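Local atomic coordinates of type III secretion system effector HopBA1 (Pseudomonas syringae pv. aptata, PDB entry 5T09), a protein that acts as a virulence factor that the Arabidopsis TIR-only protein RBA1 recognizes, enhancing RBA1 self-association and triggering plant cell death. Residues G134-I146 against R162-E176. Residues are numbered along the deposited sequence; the frame is centred on the assembly and turned at random.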
loop_
_atom_site.group_PDB
_atom_site.type_symbol
_atom_site.label_atom_id
_atom_site.label_comp_id
_atom_site.label_asym_id
_atom_site.label_seq_id
_atom_site.Cartn_x
_atom_site.Cartn_y
_atom_site.Cartn_z
ATOM N N GLY A 134 12.471 -10.772 5.203
ATOM C CA GLY A 134 13.567 -10.272 4.401
ATOM C C GLY A 134 13.230 -9.091 3.520
ATOM O O GLY A 134 14.029 -8.754 2.636
ATOM N N ILE A 135 12.080 -8.454 3.724
ATOM C CA ILE A 135 11.659 -7.306 2.929
ATOM C C ILE A 135 11.983 -6.035 3.700
ATOM O O ILE A 135 11.625 -5.902 4.877
ATOM C CB ILE A 135 10.157 -7.379 2.595
ATOM C CG1 ILE A 135 9.857 -8.624 1.755
ATOM C CG2 ILE A 135 9.707 -6.119 1.853
ATOM C CD1 ILE A 135 8.379 -8.883 1.544
ATOM N N TYR A 136 12.652 -5.098 3.034
ATOM C CA TYR A 136 12.940 -3.793 3.621
ATOM C C TYR A 136 11.668 -2.951 3.657
ATOM O O TYR A 136 11.068 -2.674 2.612
ATOM C CB TYR A 136 14.038 -3.103 2.811
ATOM C CG TYR A 136 14.341 -1.676 3.213
ATOM C CD1 TYR A 136 14.316 -1.279 4.544
ATOM C CD2 TYR A 136 14.678 -0.727 2.253
ATOM C CE1 TYR A 136 14.601 0.029 4.905
ATOM C CE2 TYR A 136 14.968 0.578 2.605
ATOM C CZ TYR A 136 14.928 0.950 3.930
ATOM O OH TYR A 136 15.214 2.249 4.279
ATOM N N VAL A 137 11.250 -2.555 4.859
ATOM C CA VAL A 137 10.045 -1.757 5.060
ATOM C C VAL A 137 10.469 -0.323 5.346
ATOM O O VAL A 137 11.236 -0.073 6.281
ATOM C CB VAL A 137 9.187 -2.304 6.214
ATOM C CG1 VAL A 137 7.857 -1.570 6.281
ATOM C CG2 VAL A 137 8.969 -3.807 6.075
ATOM N N SER A 138 9.955 0.623 4.564
ATOM C CA SER A 138 10.298 2.025 4.744
ATOM C C SER A 138 9.042 2.873 4.617
ATOM O O SER A 138 7.988 2.407 4.176
ATOM C CB SER A 138 11.353 2.482 3.727
ATOM O OG SER A 138 10.795 2.546 2.426
ATOM N N GLY A 139 9.170 4.137 5.008
ATOM C CA GLY A 139 8.064 5.076 4.985
ATOM C C GLY A 139 8.124 6.004 3.787
ATOM O O GLY A 139 9.200 6.339 3.292
ATOM N N ILE A 140 6.945 6.417 3.319
ATOM C CA ILE A 140 6.832 7.337 2.193
ATOM C C ILE A 140 6.194 8.660 2.574
ATOM O O ILE A 140 6.254 9.609 1.776
ATOM C CB ILE A 140 6.036 6.709 1.029
ATOM C CG1 ILE A 140 4.583 6.475 1.464
ATOM C CG2 ILE A 140 6.707 5.431 0.577
ATOM C CD1 ILE A 140 3.702 5.830 0.422
ATOM N N ASP A 141 5.578 8.759 3.746
ATOM C CA ASP A 141 4.698 9.884 4.003
ATOM C C ASP A 141 5.493 11.126 4.391
ATOM O O ASP A 141 6.656 11.060 4.799
ATOM C CB ASP A 141 3.691 9.541 5.102
ATOM C CG ASP A 141 2.446 10.404 5.037
ATOM O OD1 ASP A 141 2.250 11.095 4.011
ATOM O OD2 ASP A 141 1.658 10.383 6.005
ATOM N N ARG A 142 4.836 12.274 4.250
ATOM C CA ARG A 142 5.422 13.567 4.562
ATOM C C ARG A 142 4.398 14.389 5.323
ATOM O O ARG A 142 3.203 14.340 5.015
ATOM C CB ARG A 142 5.854 14.301 3.288
ATOM C CG ARG A 142 6.260 15.746 3.503
ATOM C CD ARG A 142 6.771 16.340 2.213
ATOM N NE ARG A 142 8.005 15.688 1.783
ATOM C CZ ARG A 142 9.200 16.271 1.711
ATOM N NH1 ARG A 142 9.360 17.552 2.019
ATOM N NH2 ARG A 142 10.246 15.564 1.311
ATOM N N LYS A 143 4.870 15.150 6.306
ATOM C CA LYS A 143 3.962 15.891 7.169
ATOM C C LYS A 143 3.171 16.911 6.364
ATOM O O LYS A 143 3.714 17.605 5.501
ATOM C CB LYS A 143 4.734 16.596 8.283
ATOM C CG LYS A 143 3.834 17.367 9.246
ATOM C CD LYS A 143 4.564 17.758 10.523
ATOM C CE LYS A 143 3.587 18.170 11.618
ATOM N NZ LYS A 143 2.779 19.367 11.253
HETATM N N MSE A 144 1.877 16.995 6.653
HETATM C CA MSE A 144 1.008 17.990 6.040
HETATM C C MSE A 144 -0.278 18.123 6.845
HETATM O O MSE A 144 -1.110 17.216 6.865
HETATM C CB MSE A 144 0.687 17.617 4.595
HETATM C CG MSE A 144 0.061 18.754 3.804
HETATM SE SE MSE A 144 -0.870 18.135 2.210
HETATM C CE MSE A 144 -2.322 17.177 3.079
ATOM N N ALA A 145 -0.437 19.263 7.507
ATOM C CA ALA A 145 -1.606 19.521 8.331
ATOM C C ALA A 145 -2.716 20.129 7.483
ATOM O O ALA A 145 -2.486 21.096 6.752
ATOM C CB ALA A 145 -1.253 20.459 9.485
ATOM N N ILE A 146 -3.911 19.551 7.581
ATOM C CA ILE A 146 -5.112 20.107 6.967
ATOM C C ILE A 146 -6.276 19.859 7.913
ATOM O O ILE A 146 -6.363 18.798 8.542
ATOM C CB ILE A 146 -5.396 19.496 5.578
ATOM C CG1 ILE A 146 -4.259 19.805 4.598
ATOM C CG2 ILE A 146 -6.722 20.013 5.020
ATOM C CD1 ILE A 146 -4.097 21.277 4.245
ATOM N N ARG A 162 -4.235 16.439 -0.417
ATOM C CA ARG A 162 -3.583 15.179 -0.074
ATOM C C ARG A 162 -2.872 14.580 -1.280
ATOM O O ARG A 162 -1.742 14.091 -1.163
ATOM C CB ARG A 162 -4.610 14.190 0.479
ATOM C CG ARG A 162 -5.179 14.561 1.840
ATOM C CD ARG A 162 -4.191 14.262 2.954
ATOM N NE ARG A 162 -3.756 12.870 2.948
ATOM C CZ ARG A 162 -2.673 12.424 3.574
ATOM N NH1 ARG A 162 -1.905 13.258 4.262
ATOM N NH2 ARG A 162 -2.353 11.139 3.507
ATOM N N LEU A 163 -3.518 14.604 -2.448
ATOM C CA LEU A 163 -2.912 14.017 -3.639
ATOM C C LEU A 163 -1.681 14.777 -4.103
ATOM O O LEU A 163 -0.890 14.229 -4.878
ATOM C CB LEU A 163 -3.933 13.945 -4.773
ATOM C CG LEU A 163 -4.625 12.585 -4.896
ATOM C CD1 LEU A 163 -5.337 12.206 -3.602
ATOM C CD2 LEU A 163 -5.597 12.585 -6.065
ATOM N N ALA A 164 -1.489 16.016 -3.648
ATOM C CA ALA A 164 -0.271 16.740 -3.992
ATOM C C ALA A 164 0.969 16.055 -3.435
ATOM O O ALA A 164 2.079 16.322 -3.911
ATOM C CB ALA A 164 -0.344 18.179 -3.478
ATOM N N LEU A 165 0.806 15.176 -2.447
ATOM C CA LEU A 165 1.932 14.479 -1.842
ATOM C C LEU A 165 2.419 13.299 -2.669
ATOM O O LEU A 165 3.466 12.735 -2.342
ATOM C CB LEU A 165 1.550 13.977 -0.447
ATOM C CG LEU A 165 1.152 15.029 0.586
ATOM C CD1 LEU A 165 0.718 14.348 1.873
ATOM C CD2 LEU A 165 2.299 15.995 0.847
ATOM N N ASN A 166 1.689 12.907 -3.716
ATOM C CA ASN A 166 2.083 11.743 -4.503
ATOM C C ASN A 166 3.516 11.872 -4.999
ATOM O O ASN A 166 4.281 10.903 -4.975
ATOM C CB ASN A 166 1.126 11.559 -5.681
ATOM C CG ASN A 166 -0.153 10.859 -5.288
ATOM O OD1 ASN A 166 -0.479 10.754 -4.106
ATOM N ND2 ASN A 166 -0.884 10.361 -6.280
ATOM N N VAL A 167 3.897 13.066 -5.453
ATOM C CA VAL A 167 5.241 13.263 -5.980
ATOM C C VAL A 167 6.284 12.984 -4.908
ATOM O O VAL A 167 7.370 12.470 -5.206
ATOM C CB VAL A 167 5.374 14.687 -6.559
ATOM C CG1 VAL A 167 5.311 15.739 -5.458
ATOM C CG2 VAL A 167 6.648 14.815 -7.348
ATOM N N ALA A 168 5.973 13.296 -3.646
ATOM C CA ALA A 168 6.927 13.080 -2.565
ATOM C C ALA A 168 6.895 11.637 -2.076
ATOM O O ALA A 168 7.942 11.065 -1.755
ATOM C CB ALA A 168 6.635 14.038 -1.412
ATOM N N TRP A 169 5.704 11.045 -1.993
ATOM C CA TRP A 169 5.603 9.613 -1.734
ATOM C C TRP A 169 6.459 8.827 -2.718
ATOM O O TRP A 169 7.169 7.889 -2.336
ATOM C CB TRP A 169 4.154 9.158 -1.858
ATOM C CG TRP A 169 3.261 9.449 -0.693
ATOM C CD1 TRP A 169 3.502 10.285 0.357
ATOM C CD2 TRP A 169 1.970 8.884 -0.472
ATOM N NE1 TRP A 169 2.432 10.275 1.224
ATOM C CE2 TRP A 169 1.477 9.423 0.734
ATOM C CE3 TRP A 169 1.177 7.978 -1.180
ATOM C CZ2 TRP A 169 0.227 9.082 1.244
ATOM C CZ3 TRP A 169 -0.056 7.643 -0.677
ATOM C CH2 TRP A 169 -0.522 8.189 0.529
ATOM N N ASP A 170 6.384 9.193 -3.997
ATOM C CA ASP A 170 7.119 8.477 -5.034
ATOM C C ASP A 170 8.622 8.667 -4.876
ATOM O O ASP A 170 9.395 7.714 -5.031
ATOM C CB ASP A 170 6.642 8.950 -6.408
ATOM C CG ASP A 170 7.376 8.282 -7.550
ATOM O OD1 ASP A 170 7.070 7.111 -7.858
ATOM O OD2 ASP A 170 8.251 8.936 -8.151
ATOM N N ALA A 171 9.054 9.885 -4.544
ATOM C CA ALA A 171 10.480 10.135 -4.367
ATOM C C ALA A 171 11.040 9.320 -3.209
ATOM O O ALA A 171 12.154 8.790 -3.295
ATOM C CB ALA A 171 10.727 11.628 -4.143
ATOM N N ALA A 172 10.281 9.210 -2.114
ATOM C CA ALA A 172 10.743 8.443 -0.962
ATOM C C ALA A 172 10.758 6.949 -1.261
ATOM O O ALA A 172 11.682 6.238 -0.850
ATOM C CB ALA A 172 9.857 8.732 0.247
ATOM N N ALA A 173 9.733 6.449 -1.955
ATOM C CA ALA A 173 9.693 5.030 -2.292
ATOM C C ALA A 173 10.813 4.667 -3.255
ATOM O O ALA A 173 11.411 3.590 -3.148
ATOM C CB ALA A 173 8.333 4.671 -2.890
ATOM N N THR A 174 11.106 5.557 -4.204
ATOM C CA THR A 174 12.213 5.337 -5.126
ATOM C C THR A 174 13.542 5.303 -4.385
ATOM O O THR A 174 14.337 4.370 -4.549
ATOM C CB THR A 174 12.233 6.438 -6.188
ATOM O OG1 THR A 174 11.016 6.402 -6.940
ATOM C CG2 THR A 174 13.415 6.259 -7.122
ATOM N N ARG A 175 13.805 6.328 -3.572
ATOM C CA ARG A 175 15.069 6.416 -2.850
ATOM C C ARG A 175 15.354 5.135 -2.073
ATOM O O ARG A 175 16.463 4.594 -2.127
ATOM C CB ARG A 175 15.036 7.617 -1.902
ATOM C CG ARG A 175 16.325 7.832 -1.111
ATOM C CD ARG A 175 16.075 8.697 0.116
ATOM N NE ARG A 175 15.924 10.112 -0.220
ATOM C CZ ARG A 175 16.867 11.038 -0.058
ATOM N NH1 ARG A 175 18.053 10.725 0.446
ATOM N NH2 ARG A 175 16.620 12.295 -0.401
ATOM N N GLU A 176 14.361 4.641 -1.333
ATOM C CA GLU A 176 14.598 3.501 -0.456
ATOM C C GLU A 176 14.676 2.187 -1.224
ATOM O O GLU A 176 15.420 1.287 -0.820
ATOM C CB GLU A 176 13.508 3.439 0.619
ATOM C CG GLU A 176 13.530 4.626 1.578
ATOM C CD GLU A 176 14.932 4.962 2.061
ATOM O OE1 GLU A 176 15.699 4.024 2.372
ATOM O OE2 GLU A 176 15.276 6.162 2.102
HETATM O O HOH W 1 10.237 4.925 1.341
HETATM O O HOH W 2 7.658 11.846 1.322
HETATM O O HOH W 3 -0.920 10.024 5.386
HETATM O O HOH W 4 0.696 13.404 5.188
#
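I140 packs its side chain over one face of the W169 indole where segment 166-176 of helix 166-179 runs nearly antiparallel (162°) to strand 136-141, an edge strand of the largely parallel sheet in this EreA/ChaN-like alpha-beta fold. CG1 of I140 makes a CH-pi contact 4.0 Å from the centroid of the five-membered ring of W169; I140 CD1 lies 3.6 Å from W169 CD2, and I140 CG2 touches A173 CB. H193 stacks on the indole as well. Farther along, the selenium of M144 lies against L165, and M144 CE meets R162 CD (3.5 Å).

Direct hydrogen bonds tie both ends of the strand to the helix. W169 NE1 donates to D141 OD1 (2.9 Å), close to the indole plane but from above the carboxylate plane; the two planes stand 81° apart. Y136 OH, carried to the helix by a chi1 of 174°, donates to E176 OE1 (2.6 Å) from above the carboxylate plane, while OE2 is hydrogen-bonded to H87.

One water links S138 OG, also hydrogen-bonded to H79, and G139 O to A172 O, the last weakly. Two others separate D141 from R162, which also forms a salt bridge with E83: one spans D141 OD2 (2.7 Å) and R162 NH2 (2.6 Å), the other D141 OD1, R142 O and R162 NH1.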